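Local coordinates for protein catalase (Corynebacterium glutamicum, PDB 4B7H) that breaks down hydrogen peroxide to water and oxygen at a heme and is inhibited by nitric oxide, at residues N136-G141 with P330-P335; A92-P97 with F130-G135; P117-D122 with D253-D258; P65-H70 with A104-T109. All coordinates share one frame; numbering follows the deposited sequence. Where two conformers were deposited one is given.

Interactions 1, 3 and 4 are buried, whereas interaction 2 is partly open to solvent. Interactions 1, 2 and 4 all use strands of the same antiparallel sheet. Strands 125-132 and 135-142, neighbours in it, carry one segment each of interactions 2 and 1, and Y137 O reaches F130 N between them. Interaction 4 uses strand 100-108 and, like interaction 1, touches the heme. Interaction 3 lies off the sheet but packs on interaction 4 through T109. The chemistry follows position. Arginines meet a propionate at the heme in interaction 4. A carboxylate meets a helix start in interaction 3. An aspartate-asparagine pair marks interaction 1, and water-bridged acids mark interaction 2.

Interaction 1: N136-G141 with P330-P335; sequences NYDIVG and PGNIVP. With HEM (protoporphyrin IX containing Fe), chain E.
D138 and N332 are joined by two hydrogen bonds, one through the backbone and one between side chains. In the first, D138 N donates to N332 O at 3.0 Å. In the second, N332 ND2 donates to D138 OD2 at 2.9 Å, with 164° at the hydrogen. The two side chains lie side by side and point the same way, but the carboxylate and amide planes are 81° apart. ND2 meets OD2 from above the carboxylate plane, while OD2 lies near the amide plane. D329 N also donates to OD2, R129 forms a salt bridge with OD1, and N332 OD1 is bonded to R365.

Weaker polar contacts gather at N332 O. Y137 CA makes a CH...O contact with it at 3.2 Å, and the Y137 ring brings its CD1 edge to the same oxygen. Separately, one water donates to D138 O and P330 O and bridges the two backbones.

The rest of the contact is apolar. Y137 CG is anti to the backbone N (chi1 176°), and the side chain crosses V334 at about a right angle. V334 CG2 sits 3.9 Å from Y137 CB. At the other end V140 CG2 touches P330 CD at 3.9 Å, while V140 CG1 lies 3.6 Å from heme C2D.

The contact joins strand 135-142, whose V140 and G141 line the heme pocket, to a loop with an inverse gamma turn centred on N332. Y137, I139 and G141 also pair with neighbouring strand 125-132. N26 of the second subunit bonds to N136 O and I333 O. With an arginine and two N-H donors around a buried carboxylate, D138 is probably kept ionised.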
# COMPACT_ATOMS: atom_id res chain seq x y z
N ASN A 136 -0.92 19.87 18.38
CA ASN A 136 -1.65 20.43 17.25
C ASN A 136 -3.14 20.40 17.55
O ASN A 136 -3.70 19.34 17.84
CB ASN A 136 -1.37 19.67 15.95
CG ASN A 136 0.07 19.80 15.50
OD1 ASN A 136 0.77 20.73 15.90
ND2 ASN A 136 0.53 18.87 14.64
N TYR A 137 -3.78 21.57 17.49
CA TYR A 137 -5.22 21.67 17.65
C TYR A 137 -5.81 22.03 16.30
O TYR A 137 -5.54 23.12 15.77
CB TYR A 137 -5.57 22.76 18.68
CG TYR A 137 -7.05 23.00 18.85
CD1 TYR A 137 -7.97 21.96 18.69
CD2 TYR A 137 -7.55 24.26 19.15
CE1 TYR A 137 -9.33 22.17 18.84
CE2 TYR A 137 -8.91 24.48 19.30
CZ TYR A 137 -9.79 23.43 19.14
OH TYR A 137 -11.14 23.65 19.28
N ASP A 138 -6.58 21.11 15.72
CA ASP A 138 -7.19 21.38 14.42
C ASP A 138 -8.65 21.69 14.60
O ASP A 138 -9.36 20.97 15.32
CB ASP A 138 -7.09 20.16 13.48
CG ASP A 138 -5.66 19.78 13.13
OD1 ASP A 138 -4.70 20.51 13.49
OD2 ASP A 138 -5.50 18.74 12.47
N ILE A 139 -9.10 22.76 13.95
CA ILE A 139 -10.53 23.02 13.82
C ILE A 139 -10.86 22.84 12.34
O ILE A 139 -10.58 23.71 11.51
CB ILE A 139 -10.95 24.41 14.33
CG1 ILE A 139 -10.52 24.59 15.79
CG2 ILE A 139 -12.47 24.59 14.17
CD1 ILE A 139 -10.82 25.97 16.38
N VAL A 140 -11.40 21.68 12.02
CA VAL A 140 -11.65 21.30 10.65
C VAL A 140 -13.09 21.72 10.35
O VAL A 140 -14.04 20.96 10.57
CB VAL A 140 -11.41 19.79 10.44
CG1 VAL A 140 -11.59 19.40 8.98
CG2 VAL A 140 -9.99 19.43 10.91
N GLY A 141 -13.23 22.95 9.88
CA GLY A 141 -14.55 23.53 9.69
C GLY A 141 -14.95 23.66 8.24
O GLY A 141 -14.28 23.12 7.35
N PRO A 330 -10.31 16.57 13.13
CA PRO A 330 -11.01 17.19 14.26
C PRO A 330 -10.70 16.50 15.59
O PRO A 330 -10.92 17.06 16.66
CB PRO A 330 -12.50 17.05 13.90
CG PRO A 330 -12.55 15.92 12.93
CD PRO A 330 -11.25 15.97 12.17
N GLY A 331 -10.17 15.28 15.52
CA GLY A 331 -9.73 14.57 16.71
C GLY A 331 -8.46 15.12 17.32
O GLY A 331 -8.07 14.73 18.43
N ASN A 332 -7.79 16.02 16.59
CA ASN A 332 -6.64 16.73 17.13
C ASN A 332 -7.11 17.82 18.09
O ASN A 332 -7.07 19.01 17.76
CB ASN A 332 -5.79 17.31 16.00
CG ASN A 332 -4.96 16.25 15.30
OD1 ASN A 332 -4.67 15.19 15.87
ND2 ASN A 332 -4.56 16.54 14.07
N ILE A 333 -7.56 17.40 19.27
CA ILE A 333 -7.93 18.33 20.32
C ILE A 333 -6.82 18.43 21.36
O ILE A 333 -5.89 17.61 21.37
CB ILE A 333 -9.28 17.96 20.96
CG1 ILE A 333 -9.24 16.57 21.59
CG2 ILE A 333 -10.41 18.08 19.92
CD1 ILE A 333 -10.51 16.22 22.37
N VAL A 334 -6.92 19.44 22.21
CA VAL A 334 -5.89 19.74 23.21
C VAL A 334 -6.60 20.01 24.54
O VAL A 334 -7.81 20.21 24.57
CB VAL A 334 -5.04 20.97 22.79
CG1 VAL A 334 -4.15 20.63 21.60
CG2 VAL A 334 -5.93 22.16 22.49
N PRO A 335 -5.85 20.02 25.66
CA PRO A 335 -6.47 20.33 26.95
C PRO A 335 -7.23 21.65 26.92
O PRO A 335 -6.76 22.62 26.33
CB PRO A 335 -5.27 20.43 27.91
CG PRO A 335 -4.26 19.50 27.31
CD PRO A 335 -4.43 19.64 25.82
CHA HEM E . -12.48 15.88 4.79
CHB HEM E . -15.09 12.51 7.10
CHC HEM E . -18.47 15.85 8.03
CHD HEM E . -15.18 19.24 7.10
C1A HEM E . -12.89 14.68 5.32
C2A HEM E . -12.16 13.44 5.27
C3A HEM E . -12.88 12.52 5.92
C4A HEM E . -14.09 13.14 6.40
CMA HEM E . -12.54 11.04 6.17
CAA HEM E . -10.78 13.25 4.59
CBA HEM E . -9.68 13.59 5.58
CGA HEM E . -8.30 13.25 5.06
O1A HEM E . -7.37 14.05 5.35
O2A HEM E . -8.12 12.22 4.38
C1B HEM E . -16.25 13.10 7.54
C2B HEM E . -17.35 12.43 8.19
C3B HEM E . -18.30 13.37 8.43
C4B HEM E . -17.80 14.64 7.94
CMB HEM E . -17.38 10.93 8.51
CAB HEM E . -19.67 13.24 9.11
CBB HEM E . -19.92 12.31 10.04
C1C HEM E . -17.81 17.07 8.02
C2C HEM E . -18.23 18.30 8.68
C3C HEM E . -17.30 19.23 8.41
C4C HEM E . -16.28 18.61 7.60
CMC HEM E . -19.53 18.47 9.50
CAC HEM E . -17.20 20.70 8.88
CBC HEM E . -17.72 21.13 10.04
C1D HEM E . -14.20 18.65 6.33
C2D HEM E . -13.13 19.39 5.74
C3D HEM E . -12.29 18.37 5.03
C4D HEM E . -12.92 17.10 5.26
CMD HEM E . -12.90 20.90 5.81
CAD HEM E . -11.01 18.67 4.26
CBD HEM E . -9.88 18.87 5.27
CGD HEM E . -8.68 19.26 4.46
O1D HEM E . -7.69 18.49 4.41
O2D HEM E . -8.72 20.35 3.83
NA HEM E . -14.07 14.48 6.02
NB HEM E . -16.55 14.44 7.40
NC HEM E . -16.61 17.29 7.38
ND HEM E . -14.06 17.30 6.03
FE HEM E . -15.35 15.89 6.66
O HOH W 1 -11.51 19.83 16.52

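Interaction 2: A92-P97 with F130-G135; sequences ADLFQP and FYTEEG
L94 packs on F130 and T132 at the end of a beta hairpin. Strands 125-132 and 135-142 form its arms, and a type I turn from T132 to G135 joins them. L94 belongs to a short 3-10 turn, residues 93-95, in the loop between strands 73-82 and 100-108.

The tight part is apolar. L94 CG sits between the backbone N and the carbonyl carbon (chi1 84°). The side chain crosses F130 at about a right angle, and its CD1 comes within 3.5 Å of F130 CB. L94 CB rests on the T132 methyl, CG2, at 3.7 Å. The other methyl, L94 CD2, lies over the centre of the F95 ring. L80 of strand 73-82 and T101 of strand 100-108 also touch L94 here.

The loose side is acidic and wet. D93 faces E133 and E134 with no direct hydrogen bond across. Its OD1 stays 4.2 Å from E134 OE2, and one water donates to both oxygens. A second water accepts from D93 N and donates to E134 OE1. A third donates to D93 OD2 and accepts from E133 N. K99 forms a salt bridge with D93 OD2, which probably offsets part of the crowded negative charge. E133 was modelled in two conformers, consistent with a mobile side chain at the surface.

T132 OG1 works on the hairpin side of the border. It accepts from E134 N in an ST turn and donates to G135 O at 2.6 Å. A water also donates to T132 OG1 at 2.9 Å and accepts from L94 N.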
# COMPACT_ATOMS: atom_id res chain seq x y z
N ALA A 92 -7.33 26.21 27.43
CA ALA A 92 -6.55 25.80 26.26
C ALA A 92 -5.40 26.79 26.03
O ALA A 92 -5.63 28.00 25.97
CB ALA A 92 -7.44 25.69 25.02
N ASP A 93 -4.18 26.28 25.93
CA ASP A 93 -3.01 27.14 25.91
C ASP A 93 -3.04 28.20 24.81
O ASP A 93 -2.76 29.37 25.07
CB ASP A 93 -1.72 26.32 25.84
CG ASP A 93 -0.50 27.14 26.18
OD1 ASP A 93 -0.27 27.38 27.39
OD2 ASP A 93 0.22 27.55 25.24
N LEU A 94 -3.42 27.80 23.60
CA LEU A 94 -3.38 28.73 22.47
C LEU A 94 -4.36 29.90 22.62
O LEU A 94 -4.22 30.91 21.94
CB LEU A 94 -3.66 28.01 21.14
CG LEU A 94 -5.13 27.79 20.76
CD1 LEU A 94 -5.23 27.36 19.30
CD2 LEU A 94 -5.81 26.76 21.66
N PHE A 95 -5.36 29.75 23.50
CA PHE A 95 -6.40 30.77 23.65
C PHE A 95 -6.16 31.71 24.84
O PHE A 95 -6.97 32.59 25.10
CB PHE A 95 -7.79 30.13 23.78
CG PHE A 95 -8.30 29.50 22.51
CD1 PHE A 95 -8.06 30.09 21.27
CD2 PHE A 95 -9.06 28.34 22.56
CE1 PHE A 95 -8.55 29.50 20.10
CE2 PHE A 95 -9.55 27.75 21.41
CZ PHE A 95 -9.30 28.33 20.18
N GLN A 96 -5.05 31.52 25.55
CA GLN A 96 -4.74 32.38 26.70
C GLN A 96 -4.29 33.78 26.26
O GLN A 96 -3.85 33.97 25.13
CB GLN A 96 -3.69 31.70 27.60
CG GLN A 96 -4.12 30.33 28.12
CD GLN A 96 -5.46 30.36 28.83
OE1 GLN A 96 -5.61 31.00 29.88
NE2 GLN A 96 -6.45 29.66 28.27
N PRO A 97 -4.42 34.78 27.15
CA PRO A 97 -4.16 36.17 26.75
C PRO A 97 -2.80 36.38 26.09
O PRO A 97 -1.78 35.85 26.55
CB PRO A 97 -4.22 36.93 28.07
CG PRO A 97 -5.19 36.15 28.90
CD PRO A 97 -4.95 34.71 28.53
N PHE A 130 -3.66 24.67 14.44
CA PHE A 130 -2.87 25.54 15.29
C PHE A 130 -1.76 24.71 15.94
O PHE A 130 -2.03 23.71 16.61
CB PHE A 130 -3.76 26.19 16.35
CG PHE A 130 -4.91 26.96 15.76
CD1 PHE A 130 -4.69 28.16 15.11
CD2 PHE A 130 -6.21 26.46 15.82
CE1 PHE A 130 -5.74 28.87 14.55
CE2 PHE A 130 -7.28 27.16 15.25
CZ PHE A 130 -7.04 28.37 14.62
N TYR A 131 -0.51 25.10 15.69
CA TYR A 131 0.63 24.38 16.24
C TYR A 131 0.89 24.88 17.65
O TYR A 131 1.76 25.73 17.87
CB TYR A 131 1.88 24.57 15.35
CG TYR A 131 1.76 23.97 13.95
CD1 TYR A 131 1.17 24.70 12.90
CD2 TYR A 131 2.25 22.70 13.67
CE1 TYR A 131 1.07 24.16 11.62
CE2 TYR A 131 2.15 22.15 12.38
CZ TYR A 131 1.56 22.89 11.36
OH TYR A 131 1.45 22.37 10.09
N THR A 132 0.11 24.38 18.61
CA THR A 132 0.16 24.89 19.98
C THR A 132 1.25 24.22 20.82
O THR A 132 1.80 23.17 20.45
CB THR A 132 -1.21 24.77 20.73
OG1 THR A 132 -1.26 23.56 21.50
CG2 THR A 132 -2.39 24.83 19.77
N GLU A 133 1.54 24.83 21.97
CA GLU A 133 2.55 24.31 22.88
C GLU A 133 2.09 23.03 23.58
O GLU A 133 2.90 22.34 24.19
CB GLU A 133 2.92 25.38 23.92
CG GLU A 133 3.58 26.62 23.33
CD GLU A 133 3.90 27.69 24.37
OE1 GLU A 133 3.96 27.35 25.57
OE2 GLU A 133 4.08 28.86 23.98
N GLU A 134 0.80 22.73 23.49
CA GLU A 134 0.26 21.50 24.07
C GLU A 134 -0.25 20.55 22.97
O GLU A 134 -1.08 19.68 23.23
CB GLU A 134 -0.82 21.80 25.13
CG GLU A 134 -0.21 22.56 26.31
CD GLU A 134 -1.15 22.90 27.45
OE1 GLU A 134 -2.38 22.73 27.33
OE2 GLU A 134 -0.64 23.37 28.49
N GLY A 135 0.28 20.73 21.76
CA GLY A 135 -0.04 19.86 20.65
C GLY A 135 -0.75 20.57 19.51
O GLY A 135 -1.14 21.74 19.63
O HOH W 2 -4.18 23.35 25.51
O HOH W 3 0.03 27.18 22.59
O HOH W 4 -1.31 26.00 29.39
O HOH W 5 2.46 26.71 27.68
O HOH W 6 -3.28 24.72 23.23

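Interaction 3: P117-D122 with D253-D258; sequences PDTWRD and DYQRED
D118 OD2 takes two backbone N-H groups at the start of helix 254-264. The firmer bond comes from R256 N at 3.0 Å, with 165° at the hydrogen. R256 N meets the oxygen on its syn side, 31° out of the carboxylate plane. Q255 N adds a weak, bent bond at 2.9 Å. D253 holds the N-cap position, but its side chain makes no capping bond.

D118 OD1 forms a salt bridge with K72, which also pairs with D253. A water donates to D118 OD1 at 2.9 Å and accepts from R256 NE. The R256 end reaches G169 O of the third subunit, and R164 of that subunit forms a salt bridge with D253.

The packing beside it is modest. The D118 and Q255 side chains run past each other in opposite directions, with D118 CB 3.7 Å from Q255 CG. T119 CG2 lies near Y254 CB, while T119 OG1 is bonded to A244 O of helix 241-250. D118 O is buried by the contact and has no hydrogen-bond partner in the model.

The contact ties the loop between strands 100-108 and 125-132 to this helix. A carboxylate beside the positive end of a helix, with a lysine near, is probably stabilised as the anion.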
# COMPACT_ATOMS: atom_id res chain seq x y z
N PRO A 117 -13.06 22.03 -10.82
CA PRO A 117 -13.02 23.48 -10.56
C PRO A 117 -13.31 23.91 -9.12
O PRO A 117 -14.21 23.38 -8.46
CB PRO A 117 -14.12 24.03 -11.49
CG PRO A 117 -14.31 22.98 -12.52
CD PRO A 117 -14.11 21.69 -11.79
N ASP A 118 -12.58 24.93 -8.67
CA ASP A 118 -12.80 25.54 -7.37
C ASP A 118 -14.19 26.16 -7.26
O ASP A 118 -14.71 26.31 -6.15
CB ASP A 118 -11.79 26.66 -7.13
CG ASP A 118 -10.36 26.17 -6.95
OD1 ASP A 118 -10.12 24.97 -6.65
OD2 ASP A 118 -9.46 27.01 -7.08
N THR A 119 -14.79 26.55 -8.39
CA THR A 119 -16.03 27.33 -8.34
C THR A 119 -17.29 26.58 -8.80
O THR A 119 -18.30 27.20 -9.15
CB THR A 119 -15.91 28.69 -9.08
OG1 THR A 119 -15.61 28.47 -10.46
CG2 THR A 119 -14.80 29.52 -8.47
N TRP A 120 -17.24 25.25 -8.79
CA TRP A 120 -18.48 24.49 -8.80
C TRP A 120 -19.26 24.89 -7.55
O TRP A 120 -18.66 25.15 -6.51
CB TRP A 120 -18.21 22.98 -8.74
CG TRP A 120 -17.91 22.34 -10.05
CD1 TRP A 120 -17.88 22.94 -11.28
CD2 TRP A 120 -17.60 20.96 -10.27
NE1 TRP A 120 -17.58 22.01 -12.24
CE2 TRP A 120 -17.39 20.79 -11.65
CE3 TRP A 120 -17.47 19.85 -9.42
CZ2 TRP A 120 -17.06 19.56 -12.21
CZ3 TRP A 120 -17.14 18.62 -9.98
CH2 TRP A 120 -16.94 18.49 -11.37
N ARG A 121 -20.59 24.94 -7.64
CA ARG A 121 -21.42 25.14 -6.44
C ARG A 121 -21.14 24.01 -5.46
O ARG A 121 -21.23 22.83 -5.82
CB ARG A 121 -22.92 25.20 -6.76
CG ARG A 121 -23.78 25.38 -5.50
CD ARG A 121 -25.29 25.49 -5.77
NE ARG A 121 -25.54 26.57 -6.72
CZ ARG A 121 -25.57 27.86 -6.40
NH1 ARG A 121 -25.44 28.26 -5.14
NH2 ARG A 121 -25.76 28.77 -7.35
N ASP A 122 -20.78 24.36 -4.23
CA ASP A 122 -20.43 23.37 -3.24
C ASP A 122 -20.21 24.07 -1.91
O ASP A 122 -19.97 25.28 -1.87
CB ASP A 122 -19.13 22.66 -3.63
CG ASP A 122 -19.12 21.19 -3.24
OD1 ASP A 122 -20.02 20.75 -2.48
OD2 ASP A 122 -18.19 20.47 -3.69
N ASP A 253 -8.69 26.62 -11.26
CA ASP A 253 -7.93 26.85 -10.04
C ASP A 253 -8.04 28.30 -9.58
O ASP A 253 -7.13 28.83 -8.95
CB ASP A 253 -6.47 26.47 -10.27
CG ASP A 253 -6.32 25.02 -10.72
OD1 ASP A 253 -7.15 24.17 -10.32
OD2 ASP A 253 -5.38 24.72 -11.47
N TYR A 254 -9.17 28.93 -9.88
CA TYR A 254 -9.37 30.34 -9.58
C TYR A 254 -9.07 30.71 -8.14
O TYR A 254 -8.40 31.72 -7.86
CB TYR A 254 -10.81 30.73 -9.93
CG TYR A 254 -11.10 32.21 -9.78
CD1 TYR A 254 -10.79 33.11 -10.79
CD2 TYR A 254 -11.71 32.70 -8.63
CE1 TYR A 254 -11.06 34.46 -10.67
CE2 TYR A 254 -11.98 34.06 -8.49
CZ TYR A 254 -11.66 34.93 -9.51
OH TYR A 254 -11.93 36.27 -9.38
N GLN A 255 -9.54 29.89 -7.20
CA GLN A 255 -9.39 30.22 -5.79
C GLN A 255 -8.01 29.87 -5.27
O GLN A 255 -7.44 30.60 -4.45
CB GLN A 255 -10.49 29.55 -4.96
CG GLN A 255 -11.90 29.95 -5.39
CD GLN A 255 -12.96 29.39 -4.48
OE1 GLN A 255 -12.79 28.34 -3.87
NE2 GLN A 255 -14.07 30.10 -4.37
N ARG A 256 -7.46 28.75 -5.75
CA ARG A 256 -6.08 28.39 -5.46
C ARG A 256 -5.14 29.52 -5.89
O ARG A 256 -4.28 29.96 -5.13
CB ARG A 256 -5.72 27.08 -6.18
CG ARG A 256 -4.29 26.61 -5.96
CD ARG A 256 -4.01 25.28 -6.67
NE ARG A 256 -4.85 24.20 -6.16
CZ ARG A 256 -4.66 22.90 -6.44
NH1 ARG A 256 -3.66 22.53 -7.22
NH2 ARG A 256 -5.47 21.99 -5.91
N GLU A 257 -5.33 29.99 -7.12
CA GLU A 257 -4.48 31.03 -7.66
C GLU A 257 -4.69 32.35 -6.92
O GLU A 257 -3.73 33.07 -6.64
CB GLU A 257 -4.73 31.20 -9.16
CG GLU A 257 -3.80 32.18 -9.84
CD GLU A 257 -3.61 31.90 -11.32
OE1 GLU A 257 -4.36 31.07 -11.89
OE2 GLU A 257 -2.70 32.50 -11.92
N ASP A 258 -5.94 32.66 -6.59
CA ASP A 258 -6.22 33.89 -5.86
C ASP A 258 -5.49 33.94 -4.51
O ASP A 258 -4.92 34.98 -4.15
CB ASP A 258 -7.72 34.06 -5.63
CG ASP A 258 -8.03 35.17 -4.64
OD1 ASP A 258 -8.14 36.34 -5.07
OD2 ASP A 258 -8.13 34.87 -3.43
O HOH W 7 -7.66 24.31 -5.29

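Interaction 4: P65-H70 with A104-T109; sequences PERIPH and AVRFST. With HEM (protoporphyrin IX containing Fe), chain E; NO (nitric oxide), chain F.
R67 and R106 lay their guanidinium groups flat on each other, although both are expected to be positive. The centres are 3.6 Å apart and the planes differ by 6°. The two side chains slide past each other in opposite directions, each extended from CG to NE.

One heme propionate meets both charges. R67 NE donates to heme O1D at 2.9 Å, and R106 NH1 donates to heme O2D at 2.7 Å. This shared anion probably offsets much of the repulsion. The far end of R67 is held by the carbonyls of E324 and I323. R106 also grips H70 O end-on, with NH1 and NH2 both bonded to it. H70 O lies near the guanidinium plane.

This is the nitric oxide side of the heme, where strand 100-108 of the catalase beta-barrel meets the loop carrying the distal histidine, H70. The nitric oxide N binds the iron at 1.7 Å.

H70 lies with its ring face on the heme, whose C3D is 3.3 Å above the ring plane and over its centre. H70 ND1 donates to S108 OG at 2.8 Å and 165°. That oxygen is near the imidazole plane, so the bond helps to fix the ring rotation. On the ring edge, H70 NE2 faces the nitric oxide O at 3.5 Å. P69, after a cis peptide bond, brings its CG to the same atom.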
# COMPACT_ATOMS: atom_id res chain seq x y z
N PRO A 65 -3.70 8.36 -3.26
CA PRO A 65 -5.16 8.56 -3.24
C PRO A 65 -5.50 9.99 -2.81
O PRO A 65 -4.95 10.51 -1.84
CB PRO A 65 -5.63 7.56 -2.18
CG PRO A 65 -4.54 6.53 -2.12
CD PRO A 65 -3.28 7.31 -2.31
N GLU A 66 -6.40 10.63 -3.55
CA GLU A 66 -6.88 11.95 -3.14
C GLU A 66 -7.84 11.77 -1.96
O GLU A 66 -8.37 10.67 -1.75
CB GLU A 66 -7.58 12.66 -4.32
CG GLU A 66 -8.93 12.04 -4.68
CD GLU A 66 -9.58 12.65 -5.92
OE1 GLU A 66 -8.86 13.21 -6.79
OE2 GLU A 66 -10.83 12.56 -6.04
N ARG A 67 -8.07 12.84 -1.20
CA ARG A 67 -9.07 12.79 -0.13
C ARG A 67 -10.45 12.44 -0.66
O ARG A 67 -10.86 12.90 -1.74
CB ARG A 67 -9.20 14.16 0.53
CG ARG A 67 -7.99 14.61 1.28
CD ARG A 67 -8.06 16.13 1.41
NE ARG A 67 -7.03 16.66 2.29
CZ ARG A 67 -5.75 16.76 1.96
NH1 ARG A 67 -5.33 16.40 0.75
NH2 ARG A 67 -4.88 17.24 2.85
N ILE A 68 -11.20 11.67 0.12
CA ILE A 68 -12.64 11.56 -0.08
C ILE A 68 -13.35 11.96 1.22
O ILE A 68 -13.13 11.34 2.27
CB ILE A 68 -13.09 10.15 -0.55
CG1 ILE A 68 -14.61 10.09 -0.66
CG2 ILE A 68 -12.54 9.03 0.36
CD1 ILE A 68 -15.16 8.80 -1.28
N PRO A 69 -14.16 13.04 1.19
CA PRO A 69 -14.32 14.03 0.13
C PRO A 69 -13.27 15.14 0.31
O PRO A 69 -12.26 14.90 0.98
CB PRO A 69 -15.75 14.57 0.37
CG PRO A 69 -16.08 14.20 1.82
CD PRO A 69 -14.92 13.43 2.39
N HIS A 70 -13.50 16.30 -0.30
CA HIS A 70 -12.63 17.48 -0.20
C HIS A 70 -11.29 17.28 -0.93
O HIS A 70 -10.27 17.85 -0.54
CB HIS A 70 -12.39 17.91 1.25
CG HIS A 70 -13.61 18.40 1.98
ND1 HIS A 70 -13.88 19.74 2.17
CD2 HIS A 70 -14.60 17.72 2.61
CE1 HIS A 70 -14.99 19.87 2.87
NE2 HIS A 70 -15.45 18.66 3.15
N ALA A 104 -1.66 26.42 10.08
CA ALA A 104 -1.85 26.02 8.69
C ALA A 104 -3.34 26.09 8.39
O ALA A 104 -4.16 25.97 9.30
CB ALA A 104 -1.35 24.61 8.46
N VAL A 105 -3.69 26.27 7.12
CA VAL A 105 -5.08 26.19 6.70
C VAL A 105 -5.17 25.50 5.36
O VAL A 105 -4.29 25.65 4.53
CB VAL A 105 -5.75 27.61 6.65
CG1 VAL A 105 -5.17 28.45 5.51
CG2 VAL A 105 -7.25 27.50 6.51
N ARG A 106 -6.23 24.72 5.16
CA ARG A 106 -6.56 24.21 3.83
C ARG A 106 -8.02 24.53 3.53
O ARG A 106 -8.90 24.29 4.37
CB ARG A 106 -6.27 22.71 3.70
CG ARG A 106 -6.46 22.14 2.28
CD ARG A 106 -6.03 20.69 2.21
NE ARG A 106 -6.21 20.07 0.89
CZ ARG A 106 -7.35 19.56 0.45
NH1 ARG A 106 -8.45 19.61 1.20
NH2 ARG A 106 -7.41 19.00 -0.76
N PHE A 107 -8.25 25.11 2.36
CA PHE A 107 -9.60 25.39 1.85
C PHE A 107 -9.87 24.39 0.74
O PHE A 107 -8.94 23.89 0.11
CB PHE A 107 -9.67 26.79 1.26
CG PHE A 107 -9.34 27.89 2.24
CD1 PHE A 107 -10.29 28.32 3.17
CD2 PHE A 107 -8.11 28.53 2.20
CE1 PHE A 107 -10.00 29.34 4.06
CE2 PHE A 107 -7.81 29.55 3.09
CZ PHE A 107 -8.76 29.96 4.01
N SER A 108 -11.13 24.12 0.46
CA SER A 108 -11.46 23.07 -0.51
C SER A 108 -12.90 23.15 -0.96
O SER A 108 -13.70 23.86 -0.37
CB SER A 108 -11.22 21.70 0.14
OG SER A 108 -11.96 21.59 1.35
N THR A 109 -13.23 22.40 -2.01
CA THR A 109 -14.61 22.06 -2.30
C THR A 109 -14.86 20.69 -1.66
O THR A 109 -14.01 20.22 -0.90
CB THR A 109 -14.89 22.02 -3.81
OG1 THR A 109 -13.95 21.13 -4.43
CG2 THR A 109 -14.77 23.41 -4.42
CHA HEM E . -12.48 15.88 4.79
CHB HEM E . -15.09 12.51 7.10
CHC HEM E . -18.47 15.85 8.03
CHD HEM E . -15.18 19.24 7.10
C1A HEM E . -12.89 14.68 5.32
C2A HEM E . -12.16 13.44 5.27
C3A HEM E . -12.88 12.52 5.92
C4A HEM E . -14.09 13.14 6.40
CMA HEM E . -12.54 11.04 6.17
CAA HEM E . -10.78 13.25 4.59
CBA HEM E . -9.68 13.59 5.58
CGA HEM E . -8.30 13.25 5.06
O1A HEM E . -7.37 14.05 5.35
O2A HEM E . -8.12 12.22 4.38
C1B HEM E . -16.25 13.10 7.54
C2B HEM E . -17.35 12.43 8.19
C3B HEM E . -18.30 13.37 8.43
C4B HEM E . -17.80 14.64 7.94
CMB HEM E . -17.38 10.93 8.51
CAB HEM E . -19.67 13.24 9.11
CBB HEM E . -19.92 12.31 10.04
C1C HEM E . -17.81 17.07 8.02
C2C HEM E . -18.23 18.30 8.68
C3C HEM E . -17.30 19.23 8.41
C4C HEM E . -16.28 18.61 7.60
CMC HEM E . -19.53 18.47 9.50
CAC HEM E . -17.20 20.70 8.88
CBC HEM E . -17.72 21.13 10.04
C1D HEM E . -14.20 18.65 6.33
C2D HEM E . -13.13 19.39 5.74
C3D HEM E . -12.29 18.37 5.03
C4D HEM E . -12.92 17.10 5.26
CMD HEM E . -12.90 20.90 5.81
CAD HEM E . -11.01 18.67 4.26
CBD HEM E . -9.88 18.87 5.27
CGD HEM E . -8.68 19.26 4.46
O1D HEM E . -7.69 18.49 4.41
O2D HEM E . -8.72 20.35 3.83
NA HEM E . -14.07 14.48 6.02
NB HEM E . -16.55 14.44 7.40
NC HEM E . -16.61 17.29 7.38
ND HEM E . -14.06 17.30 6.03
FE HEM E . -15.35 15.89 6.66
N NO F . -16.25 15.94 5.22
O NO F . -17.18 16.06 4.63